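Local coordinates for protein L-glyceraldehyde 3-phosphate reductase (Clostridium beijerinckii, PDB 6HG6) that is an NADPH-binding aldo-keto reductase that probably reduces aldehydes such as furfural, and methylglyoxal, to alcohols, at residues 34-39 with 46-51; 79-84 with 127-132; 173-178 with 187-192; 207-212 with 286-291. One frame throughout, in Å; residues are numbered along the deposited sequence.

Contact 1. Residues 34-39 with 46-51. With EDO (1,2-ethanediol), chain F; EDO (1,2-ethanediol), chain E.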
loop_
_atom_site.group_PDB
_atom_site.type_symbol
_atom_site.label_atom_id
_atom_site.label_comp_id
_atom_site.label_asym_id
_atom_site.label_seq_id
_atom_site.Cartn_x
_atom_site.Cartn_y
_atom_site.Cartn_z
ATOM N N HIS A 34 -5.772 -9.099 1.779
ATOM C CA HIS A 34 -6.382 -10.415 1.516
ATOM C C HIS A 34 -5.351 -11.538 1.576
ATOM O O HIS A 34 -4.162 -11.277 1.319
ATOM C CB HIS A 34 -7.075 -10.375 0.140
ATOM C CG HIS A 34 -8.242 -9.444 0.128
ATOM N ND1 HIS A 34 -8.463 -8.524 -0.882
ATOM C CD2 HIS A 34 -9.213 -9.232 1.044
ATOM C CE1 HIS A 34 -9.571 -7.847 -0.618
ATOM N NE2 HIS A 34 -10.020 -8.237 0.580
ATOM N N ASN A 35 -5.845 -12.726 1.921
ATOM C CA ASN A 35 -5.172 -14.051 1.896
ATOM C C ASN A 35 -4.278 -14.251 3.125
ATOM O O ASN A 35 -3.511 -15.210 3.111
ATOM C CB ASN A 35 -4.406 -14.234 0.575
ATOM C CG ASN A 35 -5.319 -14.028 -0.614
ATOM O OD1 ASN A 35 -6.366 -14.623 -0.665
ATOM N ND2 ASN A 35 -4.976 -13.121 -1.510
ATOM N N PHE A 36 -4.431 -13.452 4.191
ATOM C CA PHE A 36 -3.652 -13.608 5.447
ATOM C C PHE A 36 -4.564 -13.726 6.666
ATOM O O PHE A 36 -4.082 -13.529 7.802
ATOM C CB PHE A 36 -2.673 -12.445 5.599
ATOM C CG PHE A 36 -1.516 -12.631 4.649
ATOM C CD1 PHE A 36 -1.644 -12.291 3.312
ATOM C CD2 PHE A 36 -0.310 -13.106 5.111
ATOM C CE1 PHE A 36 -0.589 -12.482 2.429
ATOM C CE2 PHE A 36 0.748 -13.300 4.229
ATOM C CZ PHE A 36 0.588 -13.013 2.893
ATOM N N GLY A 37 -5.827 -14.038 6.428
ATOM C CA GLY A 37 -6.847 -14.085 7.484
ATOM C C GLY A 37 -6.959 -15.429 8.165
ATOM O O GLY A 37 -6.133 -16.360 7.958
ATOM N N SER A 38 -7.998 -15.539 8.973
ATOM C CA SER A 38 -8.274 -16.715 9.820
ATOM C C SER A 38 -8.341 -17.989 8.994
ATOM O O SER A 38 -7.998 -19.050 9.539
ATOM C CB SER A 38 -9.559 -16.503 10.546
ATOM O OG SER A 38 -9.555 -15.309 11.247
ATOM N N ASN A 39 -8.889 -17.896 7.781
ATOM C CA ASN A 39 -9.156 -19.053 6.882
ATOM C C ASN A 39 -7.973 -19.345 5.953
ATOM O O ASN A 39 -8.057 -20.339 5.247
ATOM C CB ASN A 39 -10.396 -18.805 6.024
ATOM C CG ASN A 39 -11.658 -18.834 6.853
ATOM O OD1 ASN A 39 -11.886 -19.795 7.580
ATOM N ND2 ASN A 39 -12.441 -17.768 6.766
ATOM N N LYS A 46 3.371 -17.873 4.522
ATOM C CA LYS A 46 4.852 -17.837 4.665
ATOM C C LYS A 46 5.491 -17.752 3.298
ATOM O O LYS A 46 6.350 -16.889 3.122
ATOM C CB LYS A 46 5.423 -19.066 5.368
ATOM C CG LYS A 46 5.388 -19.013 6.881
ATOM C CD LYS A 46 5.610 -20.350 7.523
ATOM C CE LYS A 46 6.804 -21.107 7.009
ATOM N NZ LYS A 46 6.773 -22.530 7.432
ATOM N N GLU A 47 5.090 -18.620 2.369
ATOM C CA GLU A 47 5.697 -18.666 1.021
ATOM C C GLU A 47 5.466 -17.345 0.316
ATOM O O GLU A 47 6.371 -16.903 -0.423
ATOM C CB GLU A 47 5.187 -19.860 0.209
ATOM C CG GLU A 47 5.744 -21.143 0.744
ATOM C CD GLU A 47 7.270 -21.210 0.767
ATOM O OE1 GLU A 47 7.887 -20.797 -0.243
ATOM O OE2 GLU A 47 7.842 -21.663 1.811
ATOM N N LEU A 48 4.326 -16.701 0.528
ATOM C CA LEU A 48 4.065 -15.408 -0.150
ATOM C C LEU A 48 5.049 -14.361 0.392
ATOM O O LEU A 48 5.647 -13.626 -0.414
ATOM C CB LEU A 48 2.623 -14.936 0.064
ATOM C CG LEU A 48 1.559 -15.681 -0.721
ATOM C CD1 LEU A 48 0.166 -15.183 -0.322
ATOM C CD2 LEU A 48 1.786 -15.492 -2.196
ATOM N N CYS A 49 5.233 -14.321 1.698
ATOM C CA CYS A 49 6.152 -13.349 2.341
ATOM C C CYS A 49 7.590 -13.617 1.901
ATOM O O CYS A 49 8.267 -12.664 1.568
ATOM C CB CYS A 49 6.031 -13.394 3.850
ATOM S SG CYS A 49 4.453 -12.692 4.400
ATOM N N PHE A 50 8.021 -14.865 1.945
ATOM C CA PHE A 50 9.373 -15.284 1.562
ATOM C C PHE A 50 9.591 -14.913 0.095
ATOM O O PHE A 50 10.675 -14.402 -0.250
ATOM C CB PHE A 50 9.570 -16.784 1.769
ATOM C CG PHE A 50 9.430 -17.250 3.199
ATOM C CD1 PHE A 50 9.608 -16.389 4.269
ATOM C CD2 PHE A 50 9.295 -18.610 3.451
ATOM C CE1 PHE A 50 9.481 -16.839 5.579
ATOM C CE2 PHE A 50 9.215 -19.069 4.755
ATOM C CZ PHE A 50 9.336 -18.190 5.808
ATOM N N THR A 51 8.619 -15.205 -0.775
ATOM C CA THR A 51 8.739 -14.867 -2.211
ATOM C C THR A 51 8.893 -13.352 -2.357
ATOM O O THR A 51 9.782 -12.926 -3.085
ATOM C CB THR A 51 7.550 -15.387 -3.023
ATOM O OG1 THR A 51 7.513 -16.796 -2.806
ATOM C CG2 THR A 51 7.698 -15.061 -4.485
HETATM C C1 EDO F . -8.293 -14.009 4.290
HETATM O O1 EDO F . -7.567 -15.177 4.279
HETATM C C2 EDO F . -8.591 -13.496 2.950
HETATM O O2 EDO F . -8.705 -12.100 2.991
HETATM C C1 EDO E . -3.042 -20.011 10.105
HETATM O O1 EDO E . -2.057 -19.586 11.032
HETATM C C2 EDO E . -4.399 -19.494 10.405
HETATM O O2 EDO E . -4.843 -18.454 9.547
#
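Phe-36 reaches from its loop to helix 42-54 and meets Leu-48 and Cys-49 with the outer end of its ring. The apolar part comes first. Phe-36 CZ lies 3.9 Å from Leu-48 CD1, and the same methyl is equally near CE1. Leu-48 CB also comes up to Phe-36 CZ, at 4.0 Å. The Phe-36 ring and the Leu-48 side chain are set at a slant to one another. Leu-48 CB points at the loop, and CG anti to the carbonyl carbon (chi1 -74°) helps carry CD1 to the ring.

The sulfur forms a second kind of contact. Cys-49 SG is 3.8 Å from Phe-36 CE2 and 5.0 Å from the ring centroid. It sits 69° off the ring normal, so this sulfur-aromatic contact is oblique. Leu-48 and Cys-49 thus touch neighbouring parts of the ring tip.

The loop follows the first strand of the TIM barrel, strand 28-31, and leads into the first long helix outside it. It also borders the cofactor pocket: Asn-35 touches NADPH, and the Phe-36 side chain is about 7 Å from the cofactor. Leu-48 packs against Pro-302 and Ile-305 of helix 302-308 as well.

Polar contacts are made within each segment or to outside partners. Phe-36 O accepts a hydrogen bond from Asn-76 ND2. Gly-37 N makes a weak bond of 3.0 Å to O1 of one 1,2-ethanediol, probably from the crystallisation liquor. Within the helix, Thr-51 OG1 bonds to Glu-47 O at 2.6 Å. The backbone Thr-51 N reaches this oxygen from the opposite face of the carbonyl plane.

Contact 2. Residues 79-84 with 127-132; sequences RILRDD and MGLEYV. With EDO (1,2-ethanediol), chain G.
Leu-81 points from helix 72-85 at the turn that ends helix 113-127, and its CD1 methyl does the touching. Leu-81 CD1 lies 3.7 Å from the backbone oxygen Met-127 O and 4.1 Å from Leu-129 CD2. The Leu-81 and Leu-129 side chains cross at about a right angle, and they meet methyl to methyl. Leu-81 carries CG anti to its carbonyl carbon (chi1 -76°), and this sends the branch out to the turn.

Leu-129 CB does not aim at the helix, but the end of its side chain swings nearer. Met-127 does the reverse: its side chain leads away, and its backbone oxygen meets the leucine instead. The backbone between them turns at Gly-128, which has positive phi (67°). Gly-128 is the C-prime residue of a Schellman motif that closes helix 113-127.

A molecule of 1,2-ethanediol, probably from the crystallisation liquor, lies against the turn. The ethanediol C2 is 3.7 Å from Leu-129 CD2. The ethanediol O1 takes a weak hydrogen bond from Glu-130 N, 3.3 Å long.

The contact joins helix 72-85 to the end of helix 113-127 and the loop after it, on the outside of the barrel. Met-127 and Leu-129 also rest on Ile-94 of strand 93-98. Ile-80, one residue from Leu-81, packs on Tyr-42 and Lys-46 of helix 42-54, while Val-132 leads the chain into strand 132-137.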
loop_
_atom_site.group_PDB
_atom_site.type_symbol
_atom_site.label_atom_id
_atom_site.label_comp_id
_atom_site.label_asym_id
_atom_site.label_seq_id
_atom_site.Cartn_x
_atom_site.Cartn_y
_atom_site.Cartn_z
ATOM N N ARG A 79 3.354 -14.307 13.602
ATOM C CA ARG A 79 3.876 -15.679 13.646
ATOM C C ARG A 79 4.971 -15.845 12.586
ATOM O O ARG A 79 5.965 -16.534 12.857
ATOM C CB ARG A 79 2.756 -16.691 13.448
ATOM C CG ARG A 79 3.208 -18.120 13.631
ATOM C CD ARG A 79 1.993 -19.029 13.425
ATOM N NE ARG A 79 2.385 -20.417 13.407
ATOM C CZ ARG A 79 1.599 -21.405 12.962
ATOM N NH1 ARG A 79 0.388 -21.137 12.481
ATOM N NH2 ARG A 79 2.054 -22.647 12.973
ATOM N N ILE A 80 4.794 -15.275 11.405
ATOM C CA ILE A 80 5.825 -15.406 10.348
ATOM C C ILE A 80 7.113 -14.692 10.823
ATOM O O ILE A 80 8.238 -15.240 10.614
ATOM C CB ILE A 80 5.249 -14.853 9.045
ATOM C CG1 ILE A 80 4.111 -15.760 8.549
ATOM C CG2 ILE A 80 6.373 -14.723 8.005
ATOM C CD1 ILE A 80 3.255 -15.116 7.508
ATOM N N LEU A 81 6.954 -13.551 11.467
ATOM C CA LEU A 81 8.103 -12.805 12.047
ATOM C C LEU A 81 8.792 -13.665 13.096
ATOM O O LEU A 81 9.991 -13.963 12.937
ATOM C CB LEU A 81 7.638 -11.487 12.660
ATOM C CG LEU A 81 7.330 -10.417 11.641
ATOM C CD1 LEU A 81 6.504 -9.328 12.288
ATOM C CD2 LEU A 81 8.621 -9.878 11.028
ATOM N N ARG A 82 8.033 -14.182 14.048
ATOM C CA ARG A 82 8.601 -14.985 15.151
ATOM C C ARG A 82 9.334 -16.199 14.574
ATOM O O ARG A 82 10.413 -16.551 15.073
ATOM C CB ARG A 82 7.434 -15.346 16.082
ATOM C CG ARG A 82 7.725 -16.237 17.272
ATOM C CD ARG A 82 6.619 -16.114 18.330
ATOM N NE ARG A 82 5.235 -16.061 17.829
ATOM C CZ ARG A 82 4.445 -14.958 17.750
ATOM N NH1 ARG A 82 3.228 -15.067 17.248
ATOM N NH2 ARG A 82 4.847 -13.756 18.152
ATOM N N ASP A 83 8.747 -16.878 13.594
ATOM C CA ASP A 83 9.271 -18.171 13.129
ATOM C C ASP A 83 10.437 -17.999 12.150
ATOM O O ASP A 83 11.297 -18.876 12.128
ATOM C CB ASP A 83 8.167 -18.961 12.433
ATOM C CG ASP A 83 7.099 -19.517 13.363
ATOM O OD1 ASP A 83 7.247 -19.334 14.608
ATOM O OD2 ASP A 83 6.119 -20.161 12.818
ATOM N N ASP A 84 10.448 -16.945 11.346
ATOM C CA ASP A 84 11.428 -16.876 10.239
ATOM C C ASP A 84 11.885 -15.462 9.894
ATOM O O ASP A 84 13.037 -15.345 9.471
ATOM C CB ASP A 84 10.809 -17.478 8.982
ATOM C CG ASP A 84 10.715 -18.999 9.037
ATOM O OD1 ASP A 84 11.811 -19.686 8.894
ATOM O OD2 ASP A 84 9.560 -19.502 9.274
ATOM N N MET A 127 1.474 -8.386 16.380
ATOM C CA MET A 127 2.636 -8.594 15.469
ATOM C C MET A 127 3.909 -8.938 16.250
ATOM O O MET A 127 4.895 -9.366 15.612
ATOM C CB MET A 127 2.872 -7.384 14.579
ATOM C CG MET A 127 1.732 -7.227 13.575
ATOM S SD MET A 127 2.128 -6.047 12.280
ATOM C CE MET A 127 1.721 -4.500 13.088
ATOM N N GLY A 128 3.908 -8.798 17.575
ATOM C CA GLY A 128 5.094 -9.065 18.396
ATOM C C GLY A 128 6.205 -8.059 18.121
ATOM O O GLY A 128 7.366 -8.461 18.170
ATOM N N LEU A 129 5.871 -6.800 17.838
ATOM C CA LEU A 129 6.867 -5.764 17.474
ATOM C C LEU A 129 6.980 -4.731 18.594
ATOM O O LEU A 129 5.988 -4.495 19.347
ATOM C CB LEU A 129 6.444 -5.019 16.199
ATOM C CG LEU A 129 6.475 -5.810 14.889
ATOM C CD1 LEU A 129 5.844 -5.017 13.760
ATOM C CD2 LEU A 129 7.878 -6.261 14.573
ATOM N N GLU A 130 8.145 -4.112 18.659
ATOM C CA GLU A 130 8.415 -2.958 19.546
ATOM C C GLU A 130 7.853 -1.696 18.884
ATOM O O GLU A 130 7.382 -0.801 19.587
ATOM C CB GLU A 130 9.917 -2.850 19.796
ATOM C CG GLU A 130 10.256 -2.033 21.017
ATOM C CD GLU A 130 9.832 -2.615 22.354
ATOM O OE1 GLU A 130 9.736 -3.879 22.450
ATOM O OE2 GLU A 130 9.562 -1.795 23.294
ATOM N N TYR A 131 7.891 -1.638 17.557
ATOM C CA TYR A 131 7.389 -0.496 16.795
ATOM C C TYR A 131 7.084 -0.934 15.392
ATOM O O TYR A 131 7.639 -1.902 14.934
ATOM C CB TYR A 131 8.384 0.662 16.766
ATOM C CG TYR A 131 9.735 0.315 16.228
ATOM C CD1 TYR A 131 10.021 0.350 14.883
ATOM C CD2 TYR A 131 10.767 -0.028 17.093
ATOM C CE1 TYR A 131 11.270 0.027 14.406
ATOM C CE2 TYR A 131 12.024 -0.363 16.613
ATOM C CZ TYR A 131 12.275 -0.353 15.258
ATOM O OH TYR A 131 13.527 -0.647 14.783
ATOM N N VAL A 132 6.204 -0.193 14.767
ATOM C CA VAL A 132 6.001 -0.297 13.312
ATOM C C VAL A 132 6.846 0.807 12.643
ATOM O O VAL A 132 7.165 1.852 13.267
ATOM C CB VAL A 132 4.532 -0.184 12.900
ATOM C CG1 VAL A 132 3.758 -1.407 13.359
ATOM C CG2 VAL A 132 3.887 1.127 13.351
HETATM C C1 EDO G . 11.110 -7.146 17.182
HETATM O O1 EDO G . 10.675 -5.804 17.368
HETATM C C2 EDO G . 11.065 -7.597 15.774
HETATM O O2 EDO G . 10.708 -8.966 15.612
#

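Contact 3. Residues 173-178 with 187-192; sequences ETMEKA and CPFVIN
Met-175 of helix 172-184 lies against the side-chain amide of Asn-192 and the ring tip of Phe-189, both on strand 189-195. The closest approach is to the amide. Met-175 CG is 3.3 Å from Asn-192 OD1, and Met-175 SD is 3.5 Å from Asn-192 ND2. A methylene therefore faces the amide oxygen and the sulfur faces the nitrogen. The two side chains cross at about a right angle. Met-175 starts out with CG anti to its backbone N (chi1 -167°) and then bends at chi2 and chi3, which lays the thioether beside the amide.

Apolar packing is looser. Met-175 CG comes 4.4 Å from Phe-189 CZ and arrives at the edge of the ring, near its plane. Phe-189 CB points toward the helix, and Ala-178 CB points back toward the strand. Phe-189 and Asn-192 both pack on Ile-167 of strand 162-168 as well.

Some polar groups have partners outside the pair. Asn-192 ND2 makes a weak hydrogen bond to Gly-218 O on the next strand of the sheet. Phe-189 O accepts one from Lys-217 NZ. On the helix, Lys-177 NZ and Glu-173 OE1 make a long salt bridge of 3.6 Å.

On its other sides Met-175 touches Leu-208 of helix 208-214 and Asn-215. The contact thus lies where helix 172-184 covers the barrel wall. It is the packing of helix on strand within one beta-alpha-beta unit, made of strand 162-168, helix 172-184 and strand 189-195, the repeating element of the TIM barrel.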
loop_
_atom_site.group_PDB
_atom_site.type_symbol
_atom_site.label_atom_id
_atom_site.label_comp_id
_atom_site.label_asym_id
_atom_site.label_seq_id
_atom_site.Cartn_x
_atom_site.Cartn_y
_atom_site.Cartn_z
ATOM N N GLU A 173 -6.611 18.812 0.049
ATOM C CA GLU A 173 -6.820 19.913 1.016
ATOM C C GLU A 173 -6.534 19.415 2.437
ATOM O O GLU A 173 -5.778 20.077 3.185
ATOM C CB GLU A 173 -8.230 20.461 0.870
ATOM C CG GLU A 173 -8.531 21.557 1.874
ATOM C CD GLU A 173 -9.792 22.353 1.574
ATOM O OE1 GLU A 173 -10.259 23.076 2.501
ATOM O OE2 GLU A 173 -10.288 22.268 0.409
ATOM N N THR A 174 -7.062 18.258 2.793
ATOM C CA THR A 174 -6.905 17.729 4.159
ATOM C C THR A 174 -5.469 17.234 4.379
ATOM O O THR A 174 -4.972 17.373 5.529
ATOM C CB THR A 174 -7.985 16.703 4.505
ATOM O OG1 THR A 174 -9.251 17.188 4.064
ATOM C CG2 THR A 174 -8.006 16.469 5.997
ATOM N N MET A 175 -4.832 16.670 3.363
ATOM C CA MET A 175 -3.414 16.274 3.455
ATOM C C MET A 175 -2.585 17.507 3.817
ATOM O O MET A 175 -1.626 17.325 4.599
ATOM C CB MET A 175 -2.860 15.695 2.154
ATOM C CG MET A 175 -1.527 15.019 2.334
ATOM S SD MET A 175 -0.342 15.466 1.030
ATOM C CE MET A 175 0.134 17.130 1.498
ATOM N N GLU A 176 -2.840 18.653 3.175
ATOM C CA GLU A 176 -2.108 19.921 3.437
ATOM C C GLU A 176 -2.261 20.299 4.916
ATOM O O GLU A 176 -1.271 20.683 5.550
ATOM C CB GLU A 176 -2.616 21.053 2.561
ATOM C CG GLU A 176 -2.080 20.941 1.140
ATOM C CD GLU A 176 -2.661 21.924 0.131
ATOM O OE1 GLU A 176 -2.244 21.848 -1.010
ATOM O OE2 GLU A 176 -3.554 22.733 0.481
ATOM N N LYS A 177 -3.478 20.227 5.429
ATOM C CA LYS A 177 -3.737 20.574 6.844
ATOM C C LYS A 177 -2.981 19.608 7.763
ATOM O O LYS A 177 -2.394 20.068 8.750
ATOM C CB LYS A 177 -5.236 20.568 7.096
ATOM C CG LYS A 177 -5.951 21.682 6.357
ATOM C CD LYS A 177 -7.406 21.712 6.654
ATOM C CE LYS A 177 -8.093 22.748 5.797
ATOM N NZ LYS A 177 -9.549 22.662 6.014
ATOM N N ALA A 178 -3.007 18.313 7.456
ATOM C CA ALA A 178 -2.331 17.282 8.256
ATOM C C ALA A 178 -0.828 17.568 8.244
ATOM O O ALA A 178 -0.203 17.518 9.335
ATOM C CB ALA A 178 -2.617 15.908 7.708
ATOM N N CYS A 187 6.781 15.966 13.856
ATOM C CA CYS A 187 6.531 14.535 13.704
ATOM C C CYS A 187 6.834 14.128 12.282
ATOM O O CYS A 187 6.205 14.651 11.353
ATOM C CB CYS A 187 5.083 14.212 14.005
ATOM S SG CYS A 187 4.746 12.441 13.928
ATOM N N PRO A 188 7.792 13.199 12.073
ATOM C CA PRO A 188 8.060 12.679 10.729
ATOM C C PRO A 188 6.773 12.176 10.077
ATOM O O PRO A 188 6.108 11.327 10.612
ATOM C CB PRO A 188 9.033 11.516 10.949
ATOM C CG PRO A 188 9.712 11.850 12.292
ATOM C CD PRO A 188 8.673 12.606 13.094
ATOM N N PHE A 189 6.478 12.691 8.902
ATOM C CA PHE A 189 5.255 12.378 8.143
ATOM C C PHE A 189 5.729 12.264 6.694
ATOM O O PHE A 189 6.165 13.272 6.159
ATOM C CB PHE A 189 4.201 13.469 8.352
ATOM C CG PHE A 189 3.081 13.383 7.347
ATOM C CD1 PHE A 189 2.578 12.160 6.956
ATOM C CD2 PHE A 189 2.540 14.513 6.772
ATOM C CE1 PHE A 189 1.602 12.067 5.961
ATOM C CE2 PHE A 189 1.526 14.434 5.821
ATOM C CZ PHE A 189 1.074 13.209 5.398
ATOM N N VAL A 190 5.706 11.081 6.125
ATOM C CA VAL A 190 6.402 10.939 4.827
ATOM C C VAL A 190 5.538 10.287 3.765
ATOM O O VAL A 190 6.046 10.209 2.604
ATOM C CB VAL A 190 7.712 10.142 5.019
ATOM C CG1 VAL A 190 8.674 10.846 5.974
ATOM C CG2 VAL A 190 7.410 8.718 5.440
ATOM N N ILE A 191 4.359 9.789 4.088
ATOM C CA ILE A 191 3.675 8.895 3.118
ATOM C C ILE A 191 2.155 9.033 3.172
ATOM O O ILE A 191 1.561 9.039 4.258
ATOM C CB ILE A 191 4.127 7.430 3.325
ATOM C CG1 ILE A 191 3.714 6.485 2.185
ATOM C CG2 ILE A 191 3.635 6.898 4.661
ATOM C CD1 ILE A 191 4.321 6.817 0.873
ATOM N N ASN A 192 1.560 9.080 1.986
ATOM C CA ASN A 192 0.098 8.969 1.777
ATOM C C ASN A 192 -0.172 7.615 1.123
ATOM O O ASN A 192 0.545 7.268 0.168
ATOM C CB ASN A 192 -0.394 10.028 0.818
ATOM C CG ASN A 192 -0.301 11.399 1.405
ATOM O OD1 ASN A 192 -1.236 11.780 2.089
ATOM N ND2 ASN A 192 0.783 12.120 1.091
#

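Contact 4. Residues 207-212 with 286-291; sequences GLKRAA and VLKDSE. With EDO (1,2-ethanediol), chain H.
Lys-209 stretches from helix 208-214 and gives its ammonium group to Asp-289 on the loop after helix 278-286. Lys-209 NZ to Asp-289 OD2 is 2.6 Å, a hydrogen bond within a salt bridge. The lysine comes in on the anti side, 21° out of the carboxylate plane. Lys-288 NZ bonds to the same Asp-289 OD2 at 2.9 Å. It takes the syn side and approaches from the opposite face, 33° out of plane. One oxygen thus serves two ammonium groups.

The two nitrogens, Lys-209 NZ and Lys-288 NZ, are 4.2 Å apart, with the carboxylate oxygen as a shared acceptor. Lys-209 NZ is also hydrogen-bonded to Tyr-196 OH. Lys-209, Lys-288 and Asp-289 form a salt-bridge network that ties two parts of the TIM-barrel periphery: helix 208-214 and the loop before the last barrel strand, 294-297. Ile-219 of strand 218-222 packs on Lys-209 from the barrel.

The lysine chain is extended beyond CG, and Glu-291 crosses it at about a right angle. Glu-291 OE2 lies 3.5 Å from Lys-209 CE. Glu-291 OE2 is 4.3 Å from Lys-209 NZ, beyond a salt bridge, though the opposite charges probably still attract. Glu-291 CG packs 3.8 Å from Lys-209 CG.

At the start of the helix, the N-cap residue Gly-207 gives its N to O2 of 1,2-ethanediol in a weak bond of 3.0 Å. Leu-208 N is bonded to Asn-206 OD1.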
loop_
_atom_site.group_PDB
_atom_site.type_symbol
_atom_site.label_atom_id
_atom_site.label_comp_id
_atom_site.label_asym_id
_atom_site.label_seq_id
_atom_site.Cartn_x
_atom_site.Cartn_y
_atom_site.Cartn_z
ATOM N N GLY A 207 -6.943 16.558 -5.556
ATOM C CA GLY A 207 -5.747 17.319 -5.166
ATOM C C GLY A 207 -4.671 16.508 -4.480
ATOM O O GLY A 207 -3.598 17.084 -4.292
ATOM N N LEU A 208 -4.887 15.228 -4.178
ATOM C CA LEU A 208 -3.916 14.455 -3.366
ATOM C C LEU A 208 -2.606 14.282 -4.125
ATOM O O LEU A 208 -1.516 14.533 -3.515
ATOM C CB LEU A 208 -4.524 13.129 -2.899
ATOM C CG LEU A 208 -3.685 12.298 -1.920
ATOM C CD1 LEU A 208 -2.554 11.598 -2.661
ATOM C CD2 LEU A 208 -3.138 13.149 -0.760
ATOM N N LYS A 209 -2.652 13.845 -5.371
ATOM C CA LYS A 209 -1.390 13.566 -6.097
ATOM C C LYS A 209 -0.538 14.835 -6.207
ATOM O O LYS A 209 0.678 14.745 -5.892
ATOM C CB LYS A 209 -1.686 12.941 -7.447
ATOM C CG LYS A 209 -0.512 12.253 -8.118
ATOM C CD LYS A 209 -0.956 11.626 -9.435
ATOM C CE LYS A 209 0.192 11.021 -10.211
ATOM N NZ LYS A 209 -0.136 10.699 -11.612
ATOM N N ARG A 210 -1.147 15.964 -6.536
ATOM C CA ARG A 210 -0.440 17.256 -6.655
ATOM C C ARG A 210 0.013 17.759 -5.271
ATOM O O ARG A 210 1.128 18.262 -5.206
ATOM C CB ARG A 210 -1.331 18.272 -7.364
ATOM C CG ARG A 210 -0.773 19.689 -7.415
ATOM C CD ARG A 210 -1.745 20.528 -8.227
ATOM N NE ARG A 210 -1.711 21.979 -8.015
ATOM C CZ ARG A 210 -1.393 22.930 -8.914
ATOM N NH1 ARG A 210 -1.027 22.644 -10.159
ATOM N NH2 ARG A 210 -1.455 24.201 -8.550
ATOM N N ALA A 211 -0.817 17.686 -4.231
ATOM C CA ALA A 211 -0.456 18.179 -2.880
ATOM C C ALA A 211 0.719 17.353 -2.353
ATOM O O ALA A 211 1.610 17.939 -1.756
ATOM C CB ALA A 211 -1.632 18.138 -1.930
ATOM N N ALA A 212 0.720 16.033 -2.554
ATOM C CA ALA A 212 1.799 15.150 -2.053
ATOM C C ALA A 212 3.100 15.596 -2.714
ATOM O O ALA A 212 4.079 15.872 -2.001
ATOM C CB ALA A 212 1.502 13.707 -2.307
ATOM N N VAL A 286 0.589 3.008 -12.832
ATOM C CA VAL A 286 0.478 3.689 -11.526
ATOM C C VAL A 286 1.825 4.323 -11.131
ATOM O O VAL A 286 1.798 5.345 -10.422
ATOM C CB VAL A 286 -0.051 2.689 -10.484
ATOM C CG1 VAL A 286 0.241 3.122 -9.114
ATOM C CG2 VAL A 286 -1.535 2.463 -10.694
ATOM N N LEU A 287 2.934 3.729 -11.530
ATOM C CA LEU A 287 4.317 4.191 -11.197
ATOM C C LEU A 287 4.882 5.172 -12.231
ATOM O O LEU A 287 6.058 5.545 -12.109
ATOM C CB LEU A 287 5.247 2.975 -11.122
ATOM C CG LEU A 287 5.057 2.086 -9.888
ATOM C CD1 LEU A 287 5.866 0.820 -10.056
ATOM C CD2 LEU A 287 5.418 2.786 -8.589
ATOM N N LYS A 288 4.138 5.548 -13.250
ATOM C CA LYS A 288 4.759 6.308 -14.363
ATOM C C LYS A 288 5.305 7.658 -13.883
ATOM O O LYS A 288 6.267 8.148 -14.505
ATOM C CB LYS A 288 3.775 6.456 -15.523
ATOM C CG LYS A 288 2.602 7.402 -15.339
ATOM C CD LYS A 288 1.631 7.227 -16.490
ATOM C CE LYS A 288 0.605 8.323 -16.653
ATOM N NZ LYS A 288 0.136 8.919 -15.409
ATOM N N ASP A 289 4.600 8.310 -12.986
ATOM C CA ASP A 289 4.944 9.651 -12.446
ATOM C C ASP A 289 5.784 9.501 -11.172
ATOM O O ASP A 289 5.440 8.715 -10.289
ATOM C CB ASP A 289 3.683 10.484 -12.217
ATOM C CG ASP A 289 2.879 10.703 -13.490
ATOM O OD1 ASP A 289 3.479 11.035 -14.557
ATOM O OD2 ASP A 289 1.668 10.469 -13.440
ATOM N N SER A 290 6.842 10.292 -11.059
ATOM C CA SER A 290 7.798 10.190 -9.916
ATOM C C SER A 290 7.111 10.407 -8.577
ATOM O O SER A 290 7.638 9.855 -7.561
ATOM C CB SER A 290 8.949 11.181 -10.107
ATOM O OG SER A 290 8.448 12.507 -10.089
ATOM N N GLU A 291 6.015 11.171 -8.502
ATOM C CA GLU A 291 5.386 11.458 -7.191
ATOM C C GLU A 291 4.710 10.197 -6.639
ATOM O O GLU A 291 4.399 10.161 -5.452
ATOM C CB GLU A 291 4.416 12.632 -7.212
ATOM C CG GLU A 291 3.266 12.498 -8.198
ATOM C CD GLU A 291 3.528 13.065 -9.577
ATOM O OE1 GLU A 291 4.696 12.943 -10.124
ATOM O OE2 GLU A 291 2.544 13.652 -10.118
HETATM C C1 EDO H . -5.210 19.275 -8.385
HETATM O O1 EDO H . -4.925 20.217 -7.353
HETATM C C2 EDO H . -6.590 18.729 -8.292
HETATM O O2 EDO H . -6.639 17.321 -8.439
#

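Overall arrangement
From the N terminus, contact 1 closes a short loop from the connection after the first barrel strand onto helix 42-54. Contact 2 closes a longer one, from helix 72-85 to the turn before strand 132-137. Contact 3 closes another short loop, within one beta-alpha-beta unit. Contact 4 spans 73 residues and brings helix 208-214 to the entry of the last strand. The four follow in series; none nests or crosses. Contacts 1 and 2 touch through Phe-50 and Asp-84, and through Lys-46 and Ile-80. Contacts 3 and 4 touch through Met-175 and Ala-212. Contacts 1 and 4 lie on opposite sides of the chain's centre, their own centres about 29 Å apart.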